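Long-range contacts in nitronate monooxygenase family protein (Pseudomonas aeruginosa, PDB 4QIT), which uses FMN and molecular oxygen to oxidise alkyl nitronates, with the toxin propionate 3-nitronate as the best and presumed physiological substrate: residues Asp69-Val74 and Arg132-Ser137; Thr163-Ala168 and Arg209-Arg214. The protein carries 1 engineered substitution. All coordinates share one frame; numbering follows the deposited sequence.

Interaction 1 (Asp69-Val74 and Arg132-Ser137); sequences DKPFNV and RPAAVS
Val74 and Ser137 sit at the tight end of this contact, where two parallel strands pair. Val74 N donates to Ala135 O at 2.9 Å, and Val74 O takes Ser137 N at the same length. Ala135 N gives to Phe72 O, a longer bond of 3.1 Å. With CG anti to the backbone N (chi1 171°), the Asn73 amide extends to the neighbouring strand. There its OD1 accepts from Ser137 OG at 2.9 Å, with the hydroxyl tilted 31° from the amide plane. A water joins the same two side chains, accepting from Asn73 ND2 and donating to Ser137 OG. Ser46 also binds Asn73 ND2. On the other face of the sheet, Val74 CG2 lies 3.7 Å from Pro133 CB, the two side chains crossing at about a right angle. Toward the strand starts the contact is more open to solvent. Pro71 CB and Ala134 CB still touch at 3.5 Å, but both residues are partly exposed and a water bridges Phe72 N and Ala134 N. Phe72 CE2 stays 4.2 Å from Pro133 CB. These are neighbouring parallel strands of the TIM barrel, with Ser137 near the bound FMN.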
ATOM      1  N   ASP A  69       6.014 -20.817  29.544  1.00 17.65           N
ATOM      2  CA  ASP A  69       7.343 -21.434  29.451  1.00 16.45           C
ATOM      3  C   ASP A  69       7.925 -21.279  28.053  1.00 15.87           C
ATOM      4  O   ASP A  69       9.079 -21.619  27.813  1.00 15.67           O
ATOM      5  CB  ASP A  69       7.289 -22.948  29.726  1.00 16.88           C
ATOM      6  CG  ASP A  69       6.877 -23.292  31.135  1.00 26.54           C
ATOM      7  OD1 ASP A  69       7.057 -22.464  32.043  1.00 22.43           O
ATOM      8  OD2 ASP A  69       6.375 -24.424  31.329  1.00 28.85           O
ATOM      9  N   LYS A  70       7.112 -20.787  27.124  1.00 13.46           N
ATOM     10  CA  LYS A  70       7.470 -20.770  25.718  1.00 12.72           C
ATOM     11  C   LYS A  70       8.176 -19.471  25.297  1.00 13.28           C
ATOM     12  O   LYS A  70       8.188 -18.494  26.049  1.00 14.87           O
ATOM     13  CB  LYS A  70       6.214 -21.077  24.876  1.00 15.24           C
ATOM     14  CG  LYS A  70       5.731 -22.526  25.066  1.00 19.38           C
ATOM     15  CD  LYS A  70       4.318 -22.770  24.548  1.00 26.51           C
ATOM     16  CE  LYS A  70       3.768 -24.148  24.935  1.00 26.10           C
ATOM     17  NZ  LYS A  70       3.512 -24.283  26.410  1.00 25.00           N
ATOM     18  N   PRO A  71       8.833 -19.489  24.126  1.00 14.63           N
ATOM     19  CA  PRO A  71       9.531 -18.299  23.626  1.00 12.46           C
ATOM     20  C   PRO A  71       8.604 -17.110  23.441  1.00 12.60           C
ATOM     21  O   PRO A  71       7.451 -17.280  23.071  1.00 12.98           O
ATOM     22  CB  PRO A  71      10.033 -18.755  22.259  1.00 12.17           C
ATOM     23  CG  PRO A  71      10.269 -20.239  22.463  1.00 14.86           C
ATOM     24  CD  PRO A  71       9.096 -20.666  23.277  1.00 15.94           C
ATOM     25  N   PHE A  72       9.131 -15.919  23.695  1.00 11.66           N
ATOM     26  CA  PHE A  72       8.423 -14.678  23.390  1.00 10.87           C
ATOM     27  C   PHE A  72       9.413 -13.614  22.931  1.00 12.74           C
ATOM     28  O   PHE A  72      10.631 -13.792  23.023  1.00 12.84           O
ATOM     29  CB  PHE A  72       7.577 -14.193  24.582  1.00 11.07           C
ATOM     30  CG  PHE A  72       8.377 -13.923  25.828  1.00 13.84           C
ATOM     31  CD1 PHE A  72       8.621 -14.943  26.740  1.00 11.43           C
ATOM     32  CD2 PHE A  72       8.881 -12.659  26.092  1.00 13.57           C
ATOM     33  CE1 PHE A  72       9.356 -14.705  27.895  1.00 17.65           C
ATOM     34  CE2 PHE A  72       9.615 -12.413  27.247  1.00 14.33           C
ATOM     35  CZ  PHE A  72       9.852 -13.445  28.148  1.00 18.79           C
ATOM     36  N   ASN A  73       8.861 -12.505  22.449  1.00 11.30           N
ATOM     37  CA  ASN A  73       9.583 -11.459  21.736  1.00 10.71           C
ATOM     38  C   ASN A  73       9.496 -10.164  22.540  1.00 11.68           C
ATOM     39  O   ASN A  73       8.423  -9.789  23.030  1.00 11.90           O
ATOM     40  CB  ASN A  73       8.922 -11.319  20.352  1.00  9.99           C
ATOM     41  CG  ASN A  73       9.411 -10.124  19.540  1.00 10.80           C
ATOM     42  OD1 ASN A  73      10.564  -9.678  19.642  1.00 13.04           O
ATOM     43  ND2 ASN A  73       8.523  -9.620  18.677  1.00 10.77           N
ATOM     44  N   VAL A  74      10.638  -9.506  22.706  1.00 10.79           N
ATOM     45  CA  VAL A  74      10.708  -8.236  23.419  1.00 12.00           C
ATOM     46  C   VAL A  74      11.162  -7.156  22.449  1.00 10.41           C
ATOM     47  O   VAL A  74      12.221  -7.283  21.830  1.00 10.49           O
ATOM     48  CB  VAL A  74      11.657  -8.318  24.629  1.00 12.14           C
ATOM     49  CG1 VAL A  74      11.786  -6.961  25.298  1.00 13.20           C
ATOM     50  CG2 VAL A  74      11.134  -9.355  25.620  1.00 11.58           C
ATOM     51  N   ARG A 132      17.689 -12.595  28.789  1.00 19.00           N
ATOM     52  CA  ARG A 132      17.687 -13.501  27.638  1.00 21.16           C
ATOM     53  C   ARG A 132      16.306 -13.967  27.166  1.00 21.99           C
ATOM     54  O   ARG A 132      16.009 -15.164  27.187  1.00 19.20           O
ATOM     55  CB  ARG A 132      18.577 -14.718  27.917  1.00 24.69           C
ATOM     56  CG  ARG A 132      19.986 -14.340  28.337  1.00 24.37           C
ATOM     57  CD  ARG A 132      20.879 -15.556  28.551  1.00 32.51           C
ATOM     58  NE  ARG A 132      22.074 -15.196  29.315  1.00 39.58           N
ATOM     59  CZ  ARG A 132      23.237 -15.842  29.255  1.00 43.03           C
ATOM     60  NH1 ARG A 132      23.379 -16.890  28.454  1.00 42.12           N
ATOM     61  NH2 ARG A 132      24.261 -15.432  29.994  1.00 44.13           N
ATOM     62  N   PRO A 133      15.459 -13.025  26.723  1.00 20.09           N
ATOM     63  CA  PRO A 133      14.228 -13.468  26.065  1.00 17.21           C
ATOM     64  C   PRO A 133      14.597 -14.194  24.776  1.00 18.34           C
ATOM     65  O   PRO A 133      15.676 -13.959  24.234  1.00 16.40           O
ATOM     66  CB  PRO A 133      13.503 -12.152  25.764  1.00 18.45           C
ATOM     67  CG  PRO A 133      14.583 -11.121  25.693  1.00 18.39           C
ATOM     68  CD  PRO A 133      15.632 -11.563  26.677  1.00 18.41           C
ATOM     69  N   ALA A 134      13.730 -15.078  24.292  1.00 17.46           N
ATOM     70  CA  ALA A 134      14.042 -15.846  23.093  1.00 16.64           C
ATOM     71  C   ALA A 134      14.269 -14.956  21.875  1.00 15.44           C
ATOM     72  O   ALA A 134      15.118 -15.251  21.029  1.00 15.49           O
ATOM     73  CB  ALA A 134      12.943 -16.857  22.813  1.00 17.19           C
ATOM     74  N   ALA A 135      13.506 -13.869  21.778  1.00 13.34           N
ATOM     75  CA  ALA A 135      13.670 -12.946  20.663  1.00 15.66           C
ATOM     76  C   ALA A 135      13.674 -11.494  21.121  1.00 11.50           C
ATOM     77  O   ALA A 135      12.943 -11.114  22.041  1.00 11.62           O
ATOM     78  CB  ALA A 135      12.586 -13.168  19.622  1.00 15.28           C
ATOM     79  N   VAL A 136      14.524 -10.694  20.489  1.00 11.35           N
ATOM     80  CA  VAL A 136      14.504  -9.247  20.670  1.00 13.04           C
ATOM     81  C   VAL A 136      14.318  -8.595  19.303  1.00 12.92           C
ATOM     82  O   VAL A 136      15.008  -8.943  18.343  1.00 13.03           O
ATOM     83  CB  VAL A 136      15.795  -8.730  21.342  1.00 13.81           C
ATOM     84  CG1 VAL A 136      15.861  -7.192  21.300  1.00 13.03           C
ATOM     85  CG2 VAL A 136      15.890  -9.238  22.780  1.00 15.53           C
ATOM     86  N   SER A 137      13.359  -7.674  19.205  1.00 12.66           N
ATOM     87  CA  SER A 137      13.065  -7.011  17.942  1.00 11.87           C
ATOM     88  C   SER A 137      13.284  -5.503  18.038  1.00 10.15           C
ATOM     89  O   SER A 137      13.161  -4.917  19.121  1.00 12.38           O
ATOM     90  CB  SER A 137      11.620  -7.298  17.523  1.00 14.72           C
ATOM     91  OG  SER A 137      11.470  -8.629  17.076  1.00 29.72           O
TER
HETATM   92  O   HOH W   1      11.485 -15.995  25.728  1.00 17.58           O
HETATM   93  O   HOH W   2       8.675  -8.145  16.102  1.00 17.29           O

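Interaction 2 (Thr163-Ala168 and Arg209-Arg214); sequences TTPEEA and RLLAAR
Two neighbouring helices on the outside of the TIM barrel meet here: the first turn of helix 165-173 and the C-terminal end of helix 204-212. Leu211 meets both Pro165 and Ala168. Its CD1 lies 3.7 Å from Pro165 CA and 4.0 Å from Pro165 CG, and the side chains of Leu211 and Pro165 cross at about a right angle. The CG of Leu211 meets Ala168 CB at 3.8 Å, with CD2 close by. Leu210 CD1 adds a looser touch on Pro165 CG. Leu211 also packs on Ala181 of strand 178-182, so it touches both the neighbouring helix and the barrel.

Arg214 follows helix 204-212 and reaches across with its chain extended from CG to NE. Pro165 O lies over one face of its guanidinium, 3.6 Å above the plane and offset toward the rim. Arg214 NH1 forms a salt bridge with Glu172, further along helix 165-173.

The first turn of that helix is braced from within. Thr164 is its N-cap, and its OG1 accepts from Glu167 N at 2.9 Å. Glu167 OE1 in turn takes two bonds, from Thr163 N at 2.8 Å and from Thr163 OG1 at 2.7 Å. The hydroxyl comes from above the carboxylate plane, 36° out of it. The second subunit also borders this region: its Arg271 pairs with Glu166 and its Asp227 with Arg209. Between the segments the contact is therefore mainly apolar, while Arg214, Glu166 and Arg209 form salt bridges with residues outside the two segments.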
ATOM      1  N   THR A 163      10.987  -1.374   5.811  1.00  9.08           N
ATOM      2  CA  THR A 163       9.877  -1.026   4.917  1.00  8.56           C
ATOM      3  C   THR A 163      10.263  -1.023   3.443  1.00  9.77           C
ATOM      4  O   THR A 163       9.405  -0.855   2.584  1.00  9.29           O
ATOM      5  CB  THR A 163       9.225   0.340   5.261  1.00  9.09           C
ATOM      6  OG1 THR A 163      10.142   1.404   4.961  1.00  9.72           O
ATOM      7  CG2 THR A 163       8.789   0.389   6.719  1.00  9.31           C
ATOM      8  N   THR A 164      11.554  -1.190   3.156  1.00  9.97           N
ATOM      9  CA  THR A 164      12.047  -1.148   1.777  1.00 10.72           C
ATOM     10  C   THR A 164      13.201  -2.121   1.634  1.00 10.96           C
ATOM     11  O   THR A 164      13.820  -2.496   2.630  1.00 11.21           O
ATOM     12  CB  THR A 164      12.614   0.243   1.394  1.00 11.66           C
ATOM     13  OG1 THR A 164      13.799   0.494   2.166  1.00 12.71           O
ATOM     14  CG2 THR A 164      11.589   1.351   1.615  1.00 13.39           C
ATOM     15  N   PRO A 165      13.515  -2.508   0.393  1.00 11.11           N
ATOM     16  CA  PRO A 165      14.714  -3.322   0.148  1.00 11.25           C
ATOM     17  C   PRO A 165      15.996  -2.657   0.657  1.00 13.11           C
ATOM     18  O   PRO A 165      16.898  -3.359   1.137  1.00 13.92           O
ATOM     19  CB  PRO A 165      14.739  -3.421  -1.374  1.00 13.39           C
ATOM     20  CG  PRO A 165      13.284  -3.404  -1.755  1.00 13.61           C
ATOM     21  CD  PRO A 165      12.677  -2.392  -0.817  1.00 11.29           C
ATOM     22  N   GLU A 166      16.079  -1.332   0.574  1.00 11.67           N
ATOM     23  CA  GLU A 166      17.257  -0.625   1.076  1.00 12.24           C
ATOM     24  C   GLU A 166      17.376  -0.771   2.597  1.00 14.90           C
ATOM     25  O   GLU A 166      18.461  -1.001   3.131  1.00 15.72           O
ATOM     26  CB  GLU A 166      17.236   0.853   0.657  1.00 14.09           C
ATOM     27  CG  GLU A 166      17.343   1.106  -0.862  1.00 17.84           C
ATOM     28  CD  GLU A 166      16.127   0.648  -1.662  1.00 22.47           C
ATOM     29  OE1 GLU A 166      15.006   0.586  -1.102  1.00 18.34           O
ATOM     30  OE2 GLU A 166      16.286   0.345  -2.863  1.00 29.63           O
ATOM     31  N   GLU A 167      16.254  -0.659   3.304  1.00 11.15           N
ATOM     32  CA  GLU A 167      16.277  -0.862   4.745  1.00 12.97           C
ATOM     33  C   GLU A 167      16.579  -2.320   5.085  1.00 12.65           C
ATOM     34  O   GLU A 167      17.282  -2.600   6.056  1.00 12.24           O
ATOM     35  CB  GLU A 167      14.970  -0.370   5.386  1.00 10.52           C
ATOM     36  CG  GLU A 167      14.881   1.160   5.393  1.00 12.40           C
ATOM     37  CD  GLU A 167      13.510   1.687   5.778  1.00 12.13           C
ATOM     38  OE1 GLU A 167      12.580   0.869   5.979  1.00 12.14           O
ATOM     39  OE2 GLU A 167      13.354   2.926   5.865  1.00 12.66           O
ATOM     40  N   ALA A 168      16.068  -3.242   4.274  1.00 12.68           N
ATOM     41  CA  ALA A 168      16.341  -4.662   4.480  1.00 11.86           C
ATOM     42  C   ALA A 168      17.836  -4.964   4.332  1.00 14.38           C
ATOM     43  O   ALA A 168      18.367  -5.808   5.052  1.00 15.20           O
ATOM     44  CB  ALA A 168      15.529  -5.504   3.518  1.00 14.93           C
ATOM     45  N   ARG A 209       7.373 -10.011  -1.430  1.00  9.28           N
ATOM     46  CA  ARG A 209       7.922 -10.691  -2.595  1.00  8.53           C
ATOM     47  C   ARG A 209       9.324 -10.189  -2.924  1.00 11.00           C
ATOM     48  O   ARG A 209      10.218 -10.979  -3.232  1.00 11.70           O
ATOM     49  CB  ARG A 209       7.008 -10.521  -3.803  1.00 10.15           C
ATOM     50  CG  ARG A 209       7.466 -11.355  -4.984  1.00 10.08           C
ATOM     51  CD  ARG A 209       6.944 -12.795  -4.908  1.00 12.10           C
ATOM     52  NE  ARG A 209       7.692 -13.654  -5.819  1.00 19.43           N
ATOM     53  CZ  ARG A 209       8.692 -14.445  -5.447  1.00 21.65           C
ATOM     54  NH1 ARG A 209       9.319 -15.177  -6.359  1.00 23.56           N
ATOM     55  NH2 ARG A 209       9.059 -14.522  -4.165  1.00 18.56           N
ATOM     56  N   LEU A 210       9.524  -8.876  -2.865  1.00 10.46           N
ATOM     57  CA  LEU A 210      10.827  -8.290  -3.160  1.00 11.08           C
ATOM     58  C   LEU A 210      11.898  -8.777  -2.189  1.00 13.08           C
ATOM     59  O   LEU A 210      13.005  -9.139  -2.592  1.00 14.98           O
ATOM     60  CB  LEU A 210      10.748  -6.761  -3.113  1.00  8.78           C
ATOM     61  CG  LEU A 210       9.964  -6.088  -4.246  1.00 10.63           C
ATOM     62  CD1 LEU A 210       9.680  -4.617  -3.947  1.00 10.92           C
ATOM     63  CD2 LEU A 210      10.697  -6.228  -5.583  1.00 13.76           C
ATOM     64  N   LEU A 211      11.571  -8.784  -0.905  1.00 10.60           N
ATOM     65  CA  LEU A 211      12.525  -9.213   0.100  1.00 11.01           C
ATOM     66  C   LEU A 211      12.778 -10.727   0.050  1.00 14.95           C
ATOM     67  O   LEU A 211      13.907 -11.161   0.246  1.00 14.70           O
ATOM     68  CB  LEU A 211      12.075  -8.765   1.489  1.00 12.76           C
ATOM     69  CG  LEU A 211      12.566  -7.395   1.979  1.00 16.72           C
ATOM     70  CD1 LEU A 211      12.602  -6.308   0.897  1.00 16.47           C
ATOM     71  CD2 LEU A 211      11.826  -6.926   3.227  1.00 12.89           C
ATOM     72  N   ALA A 212      11.746 -11.525  -0.220  1.00 13.17           N
ATOM     73  CA  ALA A 212      11.914 -12.975  -0.321  1.00 13.49           C
ATOM     74  C   ALA A 212      12.735 -13.330  -1.559  1.00 18.43           C
ATOM     75  O   ALA A 212      13.565 -14.243  -1.527  1.00 19.50           O
ATOM     76  CB  ALA A 212      10.560 -13.680  -0.356  1.00 12.45           C
ATOM     77  N   ALA A 213      12.513 -12.602  -2.648  1.00 17.19           N
ATOM     78  CA  ALA A 213      13.268 -12.824  -3.877  1.00 21.15           C
ATOM     79  C   ALA A 213      14.767 -12.575  -3.679  1.00 28.63           C
ATOM     80  O   ALA A 213      15.575 -12.947  -4.532  1.00 27.70           O
ATOM     81  CB  ALA A 213      12.727 -11.950  -4.991  1.00 23.36           C
ATOM     82  N   ARG A 214      15.129 -11.954  -2.556  1.00 26.30           N
ATOM     83  CA  ARG A 214      16.528 -11.687  -2.220  1.00 29.55           C
ATOM     84  C   ARG A 214      17.249 -12.916  -1.654  1.00 31.62           C
ATOM     85  O   ARG A 214      18.482 -12.936  -1.575  1.00 36.66           O
ATOM     86  CB  ARG A 214      16.624 -10.519  -1.238  1.00 25.62           C
ATOM     87  CG  ARG A 214      17.320  -9.307  -1.818  1.00 36.88           C
ATOM     88  CD  ARG A 214      17.108  -8.068  -0.967  1.00 41.67           C
ATOM     89  NE  ARG A 214      17.999  -6.986  -1.381  1.00 38.40           N
ATOM     90  CZ  ARG A 214      18.802  -6.328  -0.554  1.00 37.90           C
ATOM     91  NH1 ARG A 214      18.808  -6.628   0.736  1.00 37.62           N
ATOM     92  NH2 ARG A 214      19.590  -5.363  -1.013  1.00 41.86           N
TER

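Overall arrangement
Both contacts belong to the same TIM barrel, but to different layers. Interaction 1 joins strands 72-77 and 135-139, adjacent in the parallel sheet. Interaction 2 joins helices 165-173 and 204-212 on the outside. They come in series along the chain, the first closing before the second opens. Their centres are 24 Å apart and their nearest atoms about 13 Å, without touching. Strand 157-162 links them: it pairs with strand 135-139 and leads into helix 165-173. Interaction 1 lies near the FMN, about 6 Å from it at the Ser137 side chain. Interaction 2 is about 12 Å from it at Leu211. One contact thus belongs to the barrel wall near the cofactor, the other to the helical layer beside the second subunit.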